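Local coordinates for Blr3880 protein (Bradyrhizobium japonicum, PDB 2OOD) that probably catalyses the zinc-dependent hydrolytic deamination of guanine to xanthine and ammonia in purine breakdown, at residues 271-276 with 296-301; 280-285 with 310-315; 304-309 with 343-348; 376-381 with 443-448. All coordinates share one frame; numbering follows the deposited sequence.

Contact 1: 271-276 with 296-301; sequences GGHGVY and PCSNLF. With GUN (guanine), chain C.
His273 and Ser298, one from each segment, turn their polar ends to the same carboxylate oxygen of the zinc ligand Asp326. The Ser298 hydroxyl has its firm partner there, a hydrogen bond to OD2 of Asp326, and NE2 of His273 makes a weak hydrogen bond to that oxygen. Serine and histidine thus reach one metal ligand from two segments, with NE2 of His273 and OG of Ser298 3.4 Å from each other. CG of His273 stands beside the backbone N and anti to the carbonyl carbon (chi1 -50°), which swings the imidazole off the end of strand 269-272 and across to helix 296-301. One residue after Ser298, the amide oxygen OD1 of Asn299 lies at the edge of the imidazole, by CD2 and near the ring plane, while the two flat groups are turned 55° apart. Next along the chain, Val275 brings one methyl, CG2, against the Asn299 amide, the two side chains arriving from opposite directions. OD1 of Asn299 thus has both the ring edge of His273 and, at 3.6 Å, CG2 of Val275 beside it, and that methyl reaches on to ND2 of Asn299 at 3.7 Å. N2 of the bound guanine lies at the imidazole edge, in plane, but is modelled too near CE1 of His273 for the distance to be trusted. The ring of the zinc ligand His79 meets His273 edge-to-face. Such a gathering of histidine, serine and metal-binding aspartate just beyond the strand ends is the zinc and substrate site of an amidohydrolase TIM barrel.

Contact 2: 280-285 with 310-315; sequences NEFRRM and GRATDP
Helix 280-285 approaches the last turn of the short helix 309-312 most closely at Phe282 and Ala312, whose CA atoms are 6.6 Å apart. Just past this point Thr313 gives up helical backbone angles, so the second segment meets the first with a helix end and the turn that follows it. Phe282 does the reaching. Its ring presents one face to the backbone of Ala312, with the CA of Ala312 4.2 Å above the ring plane and offset toward the rim, while CE1 of Phe282 touches CB of Ala312 at 3.8 Å. In chain order helix 279-288 lies between the parallel barrel strands 269-272 and 291-294, and helix 309-312 lies between 291-294 and 320-323, so the phenyl group joins two successive connections of the TIM barrel. The aliphatic part of Arg311 comes in obliquely at the far rim, CD2 of Phe282 being 3.7 Å from CG of Arg311. That methylene is placed there by chi1 of -169°, CG lying anti to the backbone N; bends at chi2 and chi3 then fold the guanidinium back over its own segment. NH1 of Arg311 donates to OD2 of Asp314 at 3.1 Å in a hydrogen bond with an N-H...O angle of 146°, part of a salt bridge, in the guanidinium plane but on the anti side of the carboxylate; NH2 adds a weak bond to the same oxygen. NE of Arg311 has a second salt-bridge partner in Glu366. Replacing Arg311 with alanine would probably leave Asp314 and Glu366 without this guanidinium partner and bare the rim of Phe282.

Contact 3: 304-309 with 343-348; sequences SGLFRL and YKVGMC
Leu306 pushes its two methyls against one side of helix 335-352, each at a different residue. Its CG stands beside the backbone N (chi1 -54°); chi2 of 174° then carries CD1 of Leu306 out to CB of Cys348, 3.9 Å away, and the other branch, CD2 of Leu306, lies 4.0 Å from CG2 of Val345, three residues earlier on the helix. Leucine and valine slide past each other in opposite directions. Both branches of Val345 touch Leu306; CG1 of Val345, anti to the backbone N at chi1 165°, also reaches the loop backbone, where it approaches O of Phe307 to 3.7 Å. That carbonyl is well occupied. It accepts N of Leu309 at 2.9 Å, closing an inverse gamma turn centred on Arg308, and it also receives the side-chain amide of Asn349. Phe307 itself turns its ring away from the helix, where it stacks on Phe294. Leu300 of helix 296-301 packs on both Leu306 and Val345, and Leu300 of the second subunit touches Cys348. Leu306 and Val345 thus pack the connection after helix 296-301 onto helix 335-352, and the inverse gamma turn leads from this loop into helix 309-312, in the helical layer of the TIM barrel next to the dimer interface.

Contact 4: 376-381 with 443-448; sequences RGFWSV and AVMMVG
Phe378 and Met445 extend from their helices in opposite directions and overlap side by side, with Met445, modelled as selenomethionine, drawn along the phenyl ring. The helix segments 376-380 and 443-447 run nearly perpendicular, at 96°, and their axes stay 11.5 Å apart, so long side chains must fill the space between. Met445 manages this by leaving its backbone with CG beside the N (chi1 -77°) and remaining extended beyond. CG of Met445 then lies 3.5 Å from CE2 of Phe378, and the selenium sits 5.0 Å from the centroid of the Phe378 ring, 51° off its normal. This is a Met-aromatic contact of oblique geometry, neither over the face nor at the edge. The terminal methyl, CE, is modelled too near both the ring and CA of Gly377 for its exact place to be trusted, so its position by the glycine is doubtful. Val444 comes at the ring from another quarter: its CG1 is at the edge, near the plane, 4.4 Å from CZ of Phe378. An alanine in place of Phe378 is likely to open a gap between the helices and leave the selenium of Met445 without its aromatic neighbour. Both main side chains are buried and have further neighbours in the fold. Around the pair, Phe75 of strand 70-81 packs on Phe378 and Leu339 of helix 335-352 on Met445, while Met446, the next residue of helix 434-447, packs on Asp340 and Tyr343 of helix 335-352 and on Phe301 of the second subunit.

In the fold
All four contacts are largely buried, yet their chemistry follows their place. Contact 1, nearest the chain centre at about 12 Å from it, is the polar one and belongs to the active site. Contact 4, about 14 Å out, is aromatic and selenomethionine packing; contact 3, at about 17 Å, is aliphatic; contact 2, the farthest at about 19 Å, adds ion pairs at its outer margin. Phe307 of contact 3 links three of them, packing against Gly274 and Val275 of contact 1 and Phe282 and Ala312 of contact 2. Contact 4 joins through Met446, which touches Tyr343 on the helix used by contact 3. Contacts 1, 3 and 4 also touch the second subunit; contact 2 does not.

Contact 1: 271-276 with 296-301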
loop_
_atom_site.group_PDB
_atom_site.type_symbol
_atom_site.label_atom_id
_atom_site.label_comp_id
_atom_site.label_asym_id
_atom_site.label_seq_id
_atom_site.Cartn_x
_atom_site.Cartn_y
_atom_site.Cartn_z
ATOM N N GLY A 271 -6.881 21.224 -8.050
ATOM C CA GLY A 271 -5.496 21.394 -7.649
ATOM C C GLY A 271 -5.015 20.105 -7.017
ATOM O O GLY A 271 -5.454 19.755 -5.931
ATOM N N GLY A 272 -4.114 19.395 -7.683
ATOM C CA GLY A 272 -3.638 18.138 -7.140
ATOM C C GLY A 272 -2.740 18.220 -5.924
ATOM O O GLY A 272 -1.910 19.120 -5.829
ATOM N N HIS A 273 -2.915 17.281 -4.994
ATOM C CA HIS A 273 -2.101 17.206 -3.782
ATOM C C HIS A 273 -2.250 18.400 -2.839
ATOM O O HIS A 273 -1.504 19.376 -2.945
ATOM C CB HIS A 273 -0.620 17.091 -4.147
ATOM C CG HIS A 273 -0.317 16.024 -5.145
ATOM N ND1 HIS A 273 -0.031 16.302 -6.461
ATOM C CD2 HIS A 273 -0.205 14.683 -5.009
ATOM C CE1 HIS A 273 0.252 15.178 -7.093
ATOM N NE2 HIS A 273 0.156 14.182 -6.236
ATOM N N GLY A 274 -3.182 18.344 -1.903
ATOM C CA GLY A 274 -3.299 19.480 -0.998
ATOM C C GLY A 274 -2.006 19.647 -0.221
ATOM O O GLY A 274 -1.411 20.692 -0.224
ATOM N N VAL A 275 -1.582 18.573 0.425
ATOM C CA VAL A 275 -0.376 18.483 1.249
ATOM C C VAL A 275 0.165 19.708 1.994
ATOM O O VAL A 275 0.302 19.663 3.211
ATOM C CB VAL A 275 0.774 17.832 0.464
ATOM C CG1 VAL A 275 1.767 17.224 1.442
ATOM C CG2 VAL A 275 0.236 16.751 -0.439
ATOM N N TYR A 276 0.483 20.790 1.295
ATOM C CA TYR A 276 1.012 21.962 1.981
ATOM C C TYR A 276 0.170 23.232 1.925
ATOM O O TYR A 276 0.697 24.338 2.020
ATOM C CB TYR A 276 2.434 22.238 1.493
ATOM C CG TYR A 276 3.399 21.183 1.975
ATOM C CD1 TYR A 276 3.787 21.128 3.306
ATOM C CD2 TYR A 276 3.854 20.187 1.126
ATOM C CE1 TYR A 276 4.598 20.101 3.785
ATOM C CE2 TYR A 276 4.666 19.154 1.593
ATOM C CZ TYR A 276 5.030 19.116 2.927
ATOM O OH TYR A 276 5.794 18.068 3.413
ATOM N N PRO A 296 -3.030 10.096 -2.132
ATOM C CA PRO A 296 -2.237 9.428 -1.100
ATOM C C PRO A 296 -1.091 8.523 -1.536
ATOM O O PRO A 296 -0.016 8.584 -0.949
ATOM C CB PRO A 296 -3.292 8.692 -0.283
ATOM C CG PRO A 296 -4.337 8.396 -1.279
ATOM C CD PRO A 296 -4.437 9.673 -2.055
ATOM N N CYS A 297 -1.299 7.688 -2.548
ATOM C CA CYS A 297 -0.234 6.793 -3.004
ATOM C C CYS A 297 0.988 7.568 -3.452
ATOM O O CYS A 297 2.119 7.186 -3.165
ATOM C CB CYS A 297 -0.709 5.923 -4.162
ATOM S SG CYS A 297 -1.914 4.690 -3.714
ATOM N N SER A 298 0.741 8.656 -4.172
ATOM C CA SER A 298 1.795 9.516 -4.680
ATOM C C SER A 298 2.452 10.275 -3.527
ATOM O O SER A 298 3.677 10.314 -3.413
ATOM C CB SER A 298 1.203 10.493 -5.693
ATOM O OG SER A 298 2.178 11.396 -6.161
ATOM N N ASN A 299 1.626 10.867 -2.669
ATOM C CA ASN A 299 2.117 11.622 -1.529
ATOM C C ASN A 299 3.097 10.811 -0.702
ATOM O O ASN A 299 4.112 11.342 -0.255
ATOM C CB ASN A 299 0.957 12.079 -0.647
ATOM C CG ASN A 299 0.085 13.104 -1.331
ATOM O OD1 ASN A 299 0.494 13.719 -2.312
ATOM N ND2 ASN A 299 -1.113 13.305 -0.809
ATOM N N LEU A 300 2.798 9.527 -0.507
ATOM C CA LEU A 300 3.667 8.637 0.266
ATOM C C LEU A 300 4.875 8.152 -0.538
ATOM O O LEU A 300 5.985 8.107 -0.031
ATOM C CB LEU A 300 2.876 7.425 0.784
ATOM C CG LEU A 300 1.705 7.690 1.741
ATOM C CD1 LEU A 300 1.016 6.391 2.096
ATOM C CD2 LEU A 300 2.212 8.378 2.992
ATOM N N PHE A 301 4.667 7.800 -1.797
ATOM C CA PHE A 301 5.761 7.321 -2.632
ATOM C C PHE A 301 6.864 8.371 -2.831
ATOM O O PHE A 301 8.056 8.051 -2.780
ATOM C CB PHE A 301 5.219 6.886 -4.001
ATOM C CG PHE A 301 6.249 6.239 -4.886
ATOM C CD1 PHE A 301 6.540 4.883 -4.765
ATOM C CD2 PHE A 301 6.955 6.990 -5.820
ATOM C CE1 PHE A 301 7.519 4.286 -5.556
ATOM C CE2 PHE A 301 7.942 6.397 -6.618
ATOM C CZ PHE A 301 8.219 5.043 -6.481
HETATM N N9 GUN C . 3.499 18.669 -11.295
HETATM C C8 GUN C . 4.780 19.101 -11.206
HETATM N N7 GUN C . 5.498 18.271 -10.506
HETATM C C5 GUN C . 4.728 17.237 -10.102
HETATM C C6 GUN C . 4.955 16.052 -9.328
HETATM O O6 GUN C . 6.071 15.781 -8.870
HETATM N N1 GUN C . 3.876 15.196 -9.118
HETATM C C2 GUN C . 2.622 15.485 -9.635
HETATM N N2 GUN C . 1.567 14.611 -9.421
HETATM N N3 GUN C . 2.405 16.577 -10.347
HETATM C C4 GUN C . 3.414 17.473 -10.598
#

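Contact 2: 280-285 with 310-315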
loop_
_atom_site.group_PDB
_atom_site.type_symbol
_atom_site.label_atom_id
_atom_site.label_comp_id
_atom_site.label_asym_id
_atom_site.label_seq_id
_atom_site.Cartn_x
_atom_site.Cartn_y
_atom_site.Cartn_z
ATOM N N ASN A 280 -6.173 28.889 5.379
ATOM C CA ASN A 280 -6.665 30.034 4.638
ATOM C C ASN A 280 -6.892 29.613 3.187
ATOM O O ASN A 280 -7.933 29.913 2.599
ATOM C CB ASN A 280 -5.648 31.180 4.705
ATOM C CG ASN A 280 -6.087 32.392 3.910
ATOM O OD1 ASN A 280 -7.221 32.851 4.039
ATOM N ND2 ASN A 280 -5.190 32.923 3.087
ATOM N N GLU A 281 -5.917 28.911 2.618
ATOM C CA GLU A 281 -6.035 28.450 1.242
ATOM C C GLU A 281 -7.224 27.500 1.102
ATOM O O GLU A 281 -7.950 27.556 0.114
ATOM C CB GLU A 281 -4.731 27.779 0.788
ATOM C CG GLU A 281 -3.615 28.781 0.498
ATOM C CD GLU A 281 -2.290 28.120 0.163
ATOM O OE1 GLU A 281 -1.768 27.373 1.019
ATOM O OE2 GLU A 281 -1.767 28.350 -0.953
ATOM N N PHE A 282 -7.437 26.639 2.091
ATOM C CA PHE A 282 -8.567 25.726 2.031
ATOM C C PHE A 282 -9.856 26.539 2.051
ATOM O O PHE A 282 -10.741 26.319 1.226
ATOM C CB PHE A 282 -8.560 24.751 3.213
ATOM C CG PHE A 282 -7.754 23.502 2.973
ATOM C CD1 PHE A 282 -8.033 22.671 1.897
ATOM C CD2 PHE A 282 -6.743 23.129 3.848
ATOM C CE1 PHE A 282 -7.317 21.482 1.698
ATOM C CE2 PHE A 282 -6.025 21.940 3.652
ATOM C CZ PHE A 282 -6.320 21.121 2.575
ATOM N N ARG A 283 -9.964 27.482 2.987
ATOM C CA ARG A 283 -11.165 28.302 3.080
ATOM C C ARG A 283 -11.449 29.059 1.790
ATOM O O ARG A 283 -12.601 29.187 1.392
ATOM C CB ARG A 283 -11.071 29.295 4.243
ATOM C CG ARG A 283 -11.286 28.685 5.630
ATOM C CD ARG A 283 -11.526 29.767 6.695
ATOM N NE ARG A 283 -10.458 30.773 6.708
ATOM C CZ ARG A 283 -9.311 30.657 7.380
ATOM N NH1 ARG A 283 -9.072 29.573 8.123
ATOM N NH2 ARG A 283 -8.384 31.609 7.279
ATOM N N ARG A 284 -10.409 29.562 1.134
ATOM C CA ARG A 284 -10.597 30.306 -0.106
ATOM C C ARG A 284 -11.170 29.410 -1.199
ATOM O O ARG A 284 -12.086 29.808 -1.922
ATOM C CB ARG A 284 -9.275 30.918 -0.579
ATOM C CG ARG A 284 -8.633 31.852 0.429
ATOM C CD ARG A 284 -8.067 33.068 -0.247
ATOM N NE ARG A 284 -6.952 32.757 -1.130
ATOM C CZ ARG A 284 -5.741 32.414 -0.705
ATOM N NH1 ARG A 284 -5.495 32.333 0.595
ATOM N NH2 ARG A 284 -4.770 32.177 -1.578
HETATM N N MSE A 285 -10.628 28.203 -1.327
HETATM C CA MSE A 285 -11.115 27.271 -2.339
HETATM C C MSE A 285 -12.570 26.914 -2.048
HETATM O O MSE A 285 -13.415 26.932 -2.941
HETATM C CB MSE A 285 -10.258 26.010 -2.350
HETATM C CG MSE A 285 -8.812 26.283 -2.701
HETATM SE SE MSE A 285 -7.732 24.658 -2.673
HETATM C CE MSE A 285 -8.307 23.915 -4.387
ATOM N N GLY A 310 -8.817 15.672 7.229
ATOM C CA GLY A 310 -9.767 16.218 8.182
ATOM C C GLY A 310 -10.052 17.706 8.037
ATOM O O GLY A 310 -11.116 18.175 8.445
ATOM N N ARG A 311 -9.113 18.449 7.458
ATOM C CA ARG A 311 -9.281 19.889 7.281
ATOM C C ARG A 311 -10.114 20.202 6.044
ATOM O O ARG A 311 -10.975 21.081 6.075
ATOM C CB ARG A 311 -7.915 20.578 7.160
ATOM C CG ARG A 311 -7.952 22.105 7.230
ATOM C CD ARG A 311 -7.721 22.606 8.656
ATOM N NE ARG A 311 -8.819 22.268 9.554
ATOM C CZ ARG A 311 -10.017 22.845 9.514
ATOM N NH1 ARG A 311 -10.266 23.800 8.616
ATOM N NH2 ARG A 311 -10.973 22.456 10.358
ATOM N N ALA A 312 -9.852 19.484 4.958
ATOM C CA ALA A 312 -10.583 19.693 3.718
ATOM C C ALA A 312 -12.058 19.326 3.875
ATOM O O ALA A 312 -12.910 19.858 3.167
ATOM C CB ALA A 312 -9.955 18.871 2.608
ATOM N N THR A 313 -12.353 18.422 4.807
ATOM C CA THR A 313 -13.724 17.988 5.054
ATOM C C THR A 313 -14.411 18.769 6.169
ATOM O O THR A 313 -15.488 18.394 6.631
ATOM C CB THR A 313 -13.781 16.496 5.403
ATOM O OG1 THR A 313 -12.904 16.227 6.505
ATOM C CG2 THR A 313 -13.369 15.662 4.209
ATOM N N ASP A 314 -13.780 19.850 6.607
ATOM C CA ASP A 314 -14.339 20.699 7.650
ATOM C C ASP A 314 -15.699 21.220 7.192
ATOM O O ASP A 314 -15.784 21.959 6.211
ATOM C CB ASP A 314 -13.389 21.874 7.906
ATOM C CG ASP A 314 -13.983 22.923 8.828
ATOM O OD1 ASP A 314 -15.041 22.659 9.433
ATOM O OD2 ASP A 314 -13.384 24.010 8.953
ATOM N N PRO A 315 -16.781 20.854 7.901
ATOM C CA PRO A 315 -18.126 21.306 7.527
ATOM C C PRO A 315 -18.362 22.827 7.476
ATOM O O PRO A 315 -19.276 23.287 6.792
ATOM C CB PRO A 315 -19.027 20.589 8.532
ATOM C CG PRO A 315 -18.154 20.430 9.710
ATOM C CD PRO A 315 -16.831 20.029 9.116
#

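Contact 3: 304-309 with 343-348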
loop_
_atom_site.group_PDB
_atom_site.type_symbol
_atom_site.label_atom_id
_atom_site.label_comp_id
_atom_site.label_asym_id
_atom_site.label_seq_id
_atom_site.Cartn_x
_atom_site.Cartn_y
_atom_site.Cartn_z
ATOM N N SER A 304 6.106 13.330 -0.213
ATOM C CA SER A 304 5.420 14.612 -0.088
ATOM C C SER A 304 4.895 14.847 1.314
ATOM O O SER A 304 5.111 15.914 1.888
ATOM C CB SER A 304 4.264 14.692 -1.082
ATOM O OG SER A 304 4.738 14.544 -2.410
ATOM N N GLY A 305 4.198 13.858 1.864
ATOM C CA GLY A 305 3.667 14.002 3.204
ATOM C C GLY A 305 2.250 13.506 3.397
ATOM O O GLY A 305 1.739 12.727 2.602
ATOM N N LEU A 306 1.608 13.977 4.462
ATOM C CA LEU A 306 0.249 13.570 4.792
ATOM C C LEU A 306 -0.787 14.658 4.535
ATOM O O LEU A 306 -0.843 15.660 5.244
ATOM C CB LEU A 306 0.182 13.142 6.261
ATOM C CG LEU A 306 1.164 12.069 6.743
ATOM C CD1 LEU A 306 1.038 11.909 8.243
ATOM C CD2 LEU A 306 0.890 10.751 6.045
ATOM N N PHE A 307 -1.606 14.449 3.511
ATOM C CA PHE A 307 -2.663 15.385 3.159
ATOM C C PHE A 307 -3.610 15.500 4.346
ATOM O O PHE A 307 -4.031 14.497 4.906
ATOM C CB PHE A 307 -3.422 14.867 1.938
ATOM C CG PHE A 307 -4.610 15.697 1.561
ATOM C CD1 PHE A 307 -4.451 16.939 0.965
ATOM C CD2 PHE A 307 -5.898 15.242 1.812
ATOM C CE1 PHE A 307 -5.558 17.714 0.628
ATOM C CE2 PHE A 307 -7.011 16.013 1.478
ATOM C CZ PHE A 307 -6.837 17.249 0.886
ATOM N N ARG A 308 -3.954 16.725 4.720
ATOM C CA ARG A 308 -4.842 16.949 5.854
ATOM C C ARG A 308 -6.308 16.733 5.481
ATOM O O ARG A 308 -7.080 17.674 5.310
ATOM C CB ARG A 308 -4.613 18.357 6.411
ATOM C CG ARG A 308 -3.195 18.575 6.938
ATOM C CD ARG A 308 -2.816 20.043 6.942
ATOM N NE ARG A 308 -3.683 20.825 7.808
ATOM C CZ ARG A 308 -3.970 22.109 7.623
ATOM N NH1 ARG A 308 -3.465 22.770 6.597
ATOM N NH2 ARG A 308 -4.761 22.732 8.479
ATOM N N LEU A 309 -6.677 15.466 5.367
ATOM C CA LEU A 309 -8.028 15.074 5.008
ATOM C C LEU A 309 -9.087 15.675 5.927
ATOM O O LEU A 309 -10.134 16.131 5.462
ATOM C CB LEU A 309 -8.126 13.547 5.014
ATOM C CG LEU A 309 -9.466 12.905 4.659
ATOM C CD1 LEU A 309 -9.933 13.397 3.296
ATOM C CD2 LEU A 309 -9.313 11.395 4.678
ATOM N N TYR A 343 -6.707 5.644 3.619
ATOM C CA TYR A 343 -7.075 5.305 4.984
ATOM C C TYR A 343 -5.841 5.417 5.889
ATOM O O TYR A 343 -5.915 5.946 6.992
ATOM C CB TYR A 343 -7.632 3.877 5.019
ATOM C CG TYR A 343 -7.946 3.350 6.394
ATOM C CD1 TYR A 343 -9.146 3.651 7.024
ATOM C CD2 TYR A 343 -7.032 2.563 7.077
ATOM C CE1 TYR A 343 -9.429 3.176 8.314
ATOM C CE2 TYR A 343 -7.301 2.086 8.357
ATOM C CZ TYR A 343 -8.500 2.393 8.971
ATOM O OH TYR A 343 -8.760 1.908 10.240
ATOM N N LYS A 344 -4.705 4.920 5.415
ATOM C CA LYS A 344 -3.475 4.970 6.188
ATOM C C LYS A 344 -3.051 6.398 6.514
ATOM O O LYS A 344 -2.653 6.687 7.640
ATOM C CB LYS A 344 -2.366 4.228 5.440
ATOM C CG LYS A 344 -2.627 2.736 5.397
ATOM C CD LYS A 344 -1.629 1.956 4.578
ATOM C CE LYS A 344 -1.958 0.475 4.682
ATOM N NZ LYS A 344 -1.217 -0.380 3.722
ATOM N N VAL A 345 -3.137 7.294 5.538
ATOM C CA VAL A 345 -2.780 8.694 5.763
ATOM C C VAL A 345 -3.717 9.301 6.812
ATOM O O VAL A 345 -3.281 10.011 7.716
ATOM C CB VAL A 345 -2.883 9.503 4.450
ATOM C CG1 VAL A 345 -2.889 10.992 4.742
ATOM C CG2 VAL A 345 -1.726 9.150 3.552
ATOM N N GLY A 346 -5.005 8.999 6.690
ATOM C CA GLY A 346 -5.984 9.515 7.624
ATOM C C GLY A 346 -5.836 8.996 9.039
ATOM O O GLY A 346 -6.140 9.714 9.988
HETATM N N MSE A 347 -5.388 7.755 9.199
HETATM C CA MSE A 347 -5.222 7.204 10.537
HETATM C C MSE A 347 -3.989 7.797 11.194
HETATM O O MSE A 347 -3.963 7.985 12.407
HETATM C CB MSE A 347 -5.117 5.679 10.507
HETATM C CG MSE A 347 -6.460 4.965 10.347
HETATM SE SE MSE A 347 -7.849 5.545 11.635
HETATM C CE MSE A 347 -6.907 5.121 13.297
ATOM N N CYS A 348 -2.967 8.091 10.399
ATOM C CA CYS A 348 -1.773 8.698 10.954
ATOM C C CYS A 348 -2.153 10.095 11.412
ATOM O O CYS A 348 -1.608 10.589 12.392
ATOM C CB CYS A 348 -0.656 8.765 9.912
ATOM S SG CYS A 348 0.092 7.170 9.545
#

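Contact 4: 376-381 with 443-448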
loop_
_atom_site.group_PDB
_atom_site.type_symbol
_atom_site.label_atom_id
_atom_site.label_comp_id
_atom_site.label_asym_id
_atom_site.label_seq_id
_atom_site.Cartn_x
_atom_site.Cartn_y
_atom_site.Cartn_z
ATOM N N ARG A 376 -17.274 6.597 3.492
ATOM C CA ARG A 376 -16.546 7.786 3.067
ATOM C C ARG A 376 -15.603 7.505 1.901
ATOM O O ARG A 376 -15.498 8.297 0.962
ATOM C CB ARG A 376 -15.743 8.350 4.244
ATOM C CG ARG A 376 -16.579 8.953 5.360
ATOM C CD ARG A 376 -15.727 9.279 6.573
ATOM N NE ARG A 376 -16.468 10.045 7.572
ATOM C CZ ARG A 376 -15.987 10.383 8.765
ATOM N NH1 ARG A 376 -14.763 10.019 9.109
ATOM N NH2 ARG A 376 -16.722 11.092 9.611
ATOM N N GLY A 377 -14.914 6.372 1.971
ATOM C CA GLY A 377 -13.978 6.013 0.923
ATOM C C GLY A 377 -14.621 5.761 -0.423
ATOM O O GLY A 377 -14.151 6.252 -1.446
ATOM N N PHE A 378 -15.700 4.990 -0.430
ATOM C CA PHE A 378 -16.391 4.681 -1.669
ATOM C C PHE A 378 -17.260 5.794 -2.214
ATOM O O PHE A 378 -17.598 5.793 -3.395
ATOM C CB PHE A 378 -17.177 3.393 -1.507
ATOM C CG PHE A 378 -16.352 2.190 -1.783
ATOM C CD1 PHE A 378 -15.970 1.894 -3.089
ATOM C CD2 PHE A 378 -15.869 1.399 -0.746
ATOM C CE1 PHE A 378 -15.123 0.833 -3.359
ATOM C CE2 PHE A 378 -15.015 0.331 -1.010
ATOM C CZ PHE A 378 -14.642 0.054 -2.319
ATOM N N TRP A 379 -17.629 6.737 -1.356
ATOM C CA TRP A 379 -18.405 7.876 -1.794
ATOM C C TRP A 379 -17.393 8.769 -2.515
ATOM O O TRP A 379 -17.693 9.358 -3.546
ATOM C CB TRP A 379 -18.989 8.620 -0.593
ATOM C CG TRP A 379 -19.608 9.958 -0.955
ATOM C CD1 TRP A 379 -20.858 10.175 -1.455
ATOM C CD2 TRP A 379 -18.983 11.249 -0.868
ATOM N NE1 TRP A 379 -21.052 11.516 -1.685
ATOM C CE2 TRP A 379 -19.918 12.196 -1.333
ATOM C CE3 TRP A 379 -17.727 11.693 -0.445
ATOM C CZ2 TRP A 379 -19.631 13.562 -1.383
ATOM C CZ3 TRP A 379 -17.444 13.054 -0.496
ATOM C CH2 TRP A 379 -18.391 13.969 -0.961
ATOM N N SER A 380 -16.179 8.841 -1.970
ATOM C CA SER A 380 -15.107 9.658 -2.542
ATOM C C SER A 380 -14.637 9.241 -3.927
ATOM O O SER A 380 -14.218 10.085 -4.708
ATOM C CB SER A 380 -13.896 9.684 -1.606
ATOM O OG SER A 380 -14.141 10.498 -0.476
ATOM N N VAL A 381 -14.688 7.948 -4.234
ATOM C CA VAL A 381 -14.255 7.486 -5.548
ATOM C C VAL A 381 -15.422 7.398 -6.536
ATOM O O VAL A 381 -15.253 6.945 -7.667
ATOM C CB VAL A 381 -13.544 6.116 -5.461
ATOM C CG1 VAL A 381 -12.313 6.228 -4.583
ATOM C CG2 VAL A 381 -14.493 5.070 -4.915
ATOM N N ALA A 443 -13.282 -4.402 3.345
ATOM C CA ALA A 443 -12.342 -5.497 3.183
ATOM C C ALA A 443 -11.782 -5.458 1.761
ATOM O O ALA A 443 -10.654 -5.880 1.524
ATOM C CB ALA A 443 -13.027 -6.819 3.445
ATOM N N VAL A 444 -12.572 -4.964 0.811
ATOM C CA VAL A 444 -12.109 -4.856 -0.565
ATOM C C VAL A 444 -10.960 -3.855 -0.582
ATOM O O VAL A 444 -9.904 -4.116 -1.152
ATOM C CB VAL A 444 -13.220 -4.352 -1.498
ATOM C CG1 VAL A 444 -12.624 -3.846 -2.788
ATOM C CG2 VAL A 444 -14.190 -5.473 -1.788
HETATM N N MSE A 445 -11.186 -2.712 0.066
HETATM C CA MSE A 445 -10.208 -1.629 0.179
HETATM C C MSE A 445 -8.893 -2.031 0.840
HETATM O O MSE A 445 -7.816 -1.855 0.271
HETATM C CB MSE A 445 -10.762 -0.484 1.030
HETATM C CG MSE A 445 -11.767 0.444 0.405
HETATM SE SE MSE A 445 -12.410 1.661 1.816
HETATM C CE MSE A 445 -13.516 2.854 0.738
HETATM N N MSE A 446 -8.998 -2.555 2.060
HETATM C CA MSE A 446 -7.833 -2.909 2.862
HETATM C C MSE A 446 -7.224 -4.301 2.732
HETATM O O MSE A 446 -6.012 -4.448 2.870
HETATM C CB MSE A 446 -8.144 -2.654 4.339
HETATM C CG MSE A 446 -8.846 -1.339 4.627
HETATM SE SE MSE A 446 -7.926 0.241 3.928
HETATM C CE MSE A 446 -6.214 0.038 4.854
ATOM N N VAL A 447 -8.034 -5.328 2.491
ATOM C CA VAL A 447 -7.479 -6.672 2.375
ATOM C C VAL A 447 -7.294 -7.128 0.935
ATOM O O VAL A 447 -6.471 -8.003 0.663
ATOM C CB VAL A 447 -8.342 -7.703 3.118
ATOM C CG1 VAL A 447 -7.634 -9.035 3.157
ATOM C CG2 VAL A 447 -8.619 -7.224 4.518
ATOM N N GLY A 448 -8.050 -6.531 0.015
ATOM C CA GLY A 448 -7.938 -6.895 -1.389
ATOM C C GLY A 448 -7.243 -5.838 -2.233
ATOM O O GLY A 448 -6.580 -4.948 -1.698
#